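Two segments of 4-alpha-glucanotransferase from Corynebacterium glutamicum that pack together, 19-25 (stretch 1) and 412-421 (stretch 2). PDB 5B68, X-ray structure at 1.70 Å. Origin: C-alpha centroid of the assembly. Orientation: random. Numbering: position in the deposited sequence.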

# COMPACT_ATOMS: atom_id res chain seq x y z
N SER A 19 -8.60 -17.59 19.10
CA SER A 19 -8.12 -18.72 18.30
C SER A 19 -8.18 -18.34 16.83
O SER A 19 -8.83 -17.38 16.48
CB SER A 19 -9.04 -19.93 18.52
OG SER A 19 -10.38 -19.58 18.20
N TYR A 20 -7.56 -19.14 15.97
CA TYR A 20 -7.62 -18.87 14.51
C TYR A 20 -7.26 -20.14 13.73
O TYR A 20 -6.82 -21.15 14.33
CB TYR A 20 -6.69 -17.69 14.16
CG TYR A 20 -5.27 -17.90 14.48
CD1 TYR A 20 -4.41 -18.46 13.56
CD2 TYR A 20 -4.74 -17.52 15.72
CE1 TYR A 20 -3.07 -18.69 13.87
CE2 TYR A 20 -3.42 -17.72 16.02
CZ TYR A 20 -2.60 -18.32 15.11
OH TYR A 20 -1.31 -18.54 15.43
N THR A 21 -7.43 -20.07 12.43
CA THR A 21 -6.94 -21.10 11.57
C THR A 21 -5.77 -20.49 10.83
O THR A 21 -5.83 -19.36 10.37
CB THR A 21 -7.99 -21.59 10.59
OG1 THR A 21 -9.14 -22.02 11.33
CG2 THR A 21 -7.45 -22.74 9.79
N ASP A 22 -4.68 -21.23 10.76
CA ASP A 22 -3.49 -20.73 10.11
C ASP A 22 -3.59 -20.83 8.59
O ASP A 22 -4.61 -21.24 8.05
CB ASP A 22 -2.24 -21.45 10.62
CG ASP A 22 -2.24 -22.91 10.29
OD1 ASP A 22 -3.09 -23.34 9.48
OD2 ASP A 22 -1.39 -23.62 10.83
N TYR A 23 -2.54 -20.40 7.91
CA TYR A 23 -2.51 -20.45 6.46
C TYR A 23 -2.36 -21.86 5.91
O TYR A 23 -2.44 -22.08 4.72
CB TYR A 23 -1.44 -19.50 5.92
CG TYR A 23 -1.89 -18.06 5.85
CD1 TYR A 23 -3.17 -17.69 6.21
CD2 TYR A 23 -1.03 -17.07 5.42
CE1 TYR A 23 -3.58 -16.38 6.13
CE2 TYR A 23 -1.44 -15.76 5.35
CZ TYR A 23 -2.71 -15.43 5.70
OH TYR A 23 -3.11 -14.13 5.63
N LYS A 24 -2.11 -22.83 6.78
CA LYS A 24 -2.10 -24.22 6.38
C LYS A 24 -3.34 -24.97 6.88
O LYS A 24 -3.40 -26.18 6.80
CB LYS A 24 -0.82 -24.91 6.83
CG LYS A 24 -0.79 -25.26 8.29
CD LYS A 24 0.62 -25.59 8.72
CE LYS A 24 1.58 -24.49 8.31
NZ LYS A 24 2.96 -24.75 8.79
N GLY A 25 -4.30 -24.24 7.42
CA GLY A 25 -5.58 -24.81 7.80
C GLY A 25 -5.68 -25.51 9.15
O GLY A 25 -6.66 -26.21 9.41
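Stretch 2, residues 412-421: GAPPDGYNQQ

Stretch 2 enters as the end of a strand, Gly412 and Ala413, and continues as an irregular loop that runs past the type I beta turn formed by Asp22 to Gly25. The two segments, almost 400 residues apart in the chain, advance in the same sense: the CA of Pro414 lies 5.6 Å from the CA of Asp22, and that of Asp416 4.9 Å from the CA of Tyr23.

Gly412 is extended and makes no contact with stretch 1. Ala413, also extended, directs its CB sideways, and the small methyl comes within 4.3 Å of Tyr23 CE2. Pro414 does most of the apolar packing. Its CA-to-CB bond points toward stretch 1, where Pro414 CB lies 4.0 Å from Tyr20 CE1 and Pro414 CD sits 4.0 Å from the centroid of the Tyr23 ring, almost on the ring normal. This is a CH-pi contact, well suited to proline, whose CD hydrogens are polarised by the adjoining nitrogen.

Pro415, in an extended polyproline-like conformation, turns its carbonyl to the turn. Pro415 O accepts a weak hydrogen bond from Tyr23 N at 3.2 Å and lies 3.7 Å from Asp22 CB, while Pro415 CB is 4.0 Å from Lys24 NZ.

The CA-to-CB bond of Asp416 points away, yet its carboxylate bends back, placing Asp416 OD1 3.1 Å from Tyr23 CB and near the edge of that ring. Asp416 O receives a weak hydrogen bond from Lys24 NZ at 2.8 Å, although the position of this oxygen is less certain. Asp416 N donates a hydrogen bond to Asn419 O at 2.8 Å.

An ideal CB on Gly417 would lie 4.8 Å from Lys24 CB, with room, so this contact does not itself require glycine. Tyr418 and Asn419 make no contact with stretch 1, but the long Lys24 chain brings NZ within 3.8 Å of the aliphatic Gln420 CG. The CA-to-CB bond of Gln421 points away.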

# COMPACT_ATOMS: atom_id res chain seq x y z
N GLY A 412 2.42 -9.42 10.76
CA GLY A 412 2.99 -10.49 9.94
C GLY A 412 1.96 -11.43 9.42
O GLY A 412 0.86 -11.02 9.04
N ALA A 413 2.32 -12.70 9.41
CA ALA A 413 1.48 -13.73 8.81
C ALA A 413 1.63 -15.07 9.56
O ALA A 413 2.70 -15.40 10.04
CB ALA A 413 1.87 -13.86 7.38
N PRO A 414 0.52 -15.81 9.77
CA PRO A 414 0.69 -17.01 10.57
C PRO A 414 1.40 -18.06 9.69
O PRO A 414 1.45 -17.88 8.45
CB PRO A 414 -0.74 -17.48 10.89
CG PRO A 414 -1.59 -16.83 9.84
CD PRO A 414 -0.86 -15.58 9.36
N PRO A 415 1.78 -19.17 10.29
CA PRO A 415 2.54 -20.20 9.61
C PRO A 415 1.79 -20.76 8.41
O PRO A 415 0.58 -20.79 8.36
CB PRO A 415 2.71 -21.26 10.69
CG PRO A 415 2.76 -20.48 11.94
CD PRO A 415 1.86 -19.29 11.75
N ASP A 416 2.59 -21.15 7.44
CA ASP A 416 2.24 -21.35 6.05
C ASP A 416 2.68 -22.74 5.69
O ASP A 416 3.46 -23.34 6.43
CB ASP A 416 3.10 -20.42 5.22
CG ASP A 416 2.33 -19.60 4.25
OD1 ASP A 416 1.09 -19.75 4.21
OD2 ASP A 416 2.96 -18.82 3.53
N GLY A 417 2.19 -23.28 4.59
CA GLY A 417 2.77 -24.51 4.10
C GLY A 417 4.21 -24.21 3.75
O GLY A 417 5.13 -24.91 4.18
N TYR A 418 4.42 -23.12 3.00
CA TYR A 418 5.75 -22.66 2.63
C TYR A 418 6.63 -22.08 3.74
O TYR A 418 7.79 -22.45 3.86
CB TYR A 418 5.63 -21.62 1.53
CG TYR A 418 6.94 -21.03 1.10
CD1 TYR A 418 8.03 -21.84 0.84
CD2 TYR A 418 7.09 -19.66 0.94
CE1 TYR A 418 9.24 -21.31 0.45
CE2 TYR A 418 8.29 -19.11 0.54
CZ TYR A 418 9.35 -19.94 0.30
OH TYR A 418 10.54 -19.38 -0.10
N ASN A 419 6.11 -21.09 4.46
CA ASN A 419 6.86 -20.50 5.56
C ASN A 419 6.40 -21.20 6.81
O ASN A 419 5.34 -20.91 7.33
CB ASN A 419 6.54 -19.02 5.70
CG ASN A 419 7.26 -18.15 4.70
OD1 ASN A 419 8.44 -17.87 4.85
ND2 ASN A 419 6.54 -17.69 3.70
N GLN A 420 7.19 -22.14 7.29
CA GLN A 420 6.78 -22.96 8.42
C GLN A 420 6.68 -22.25 9.75
O GLN A 420 5.96 -22.70 10.62
CB GLN A 420 7.58 -24.26 8.52
CG GLN A 420 6.74 -25.42 9.02
CD GLN A 420 6.88 -26.67 8.16
OE1 GLN A 420 6.31 -26.76 7.08
NE2 GLN A 420 7.64 -27.62 8.66
N GLN A 421 7.45 -21.19 9.93
CA GLN A 421 7.36 -20.41 11.14
C GLN A 421 6.58 -19.10 10.96
O GLN A 421 6.58 -18.25 11.83
CB GLN A 421 8.74 -20.15 11.73
CG GLN A 421 9.82 -19.98 10.68
CD GLN A 421 10.92 -21.02 10.81
OE1 GLN A 421 12.06 -20.69 11.12
NE2 GLN A 421 10.58 -22.27 10.57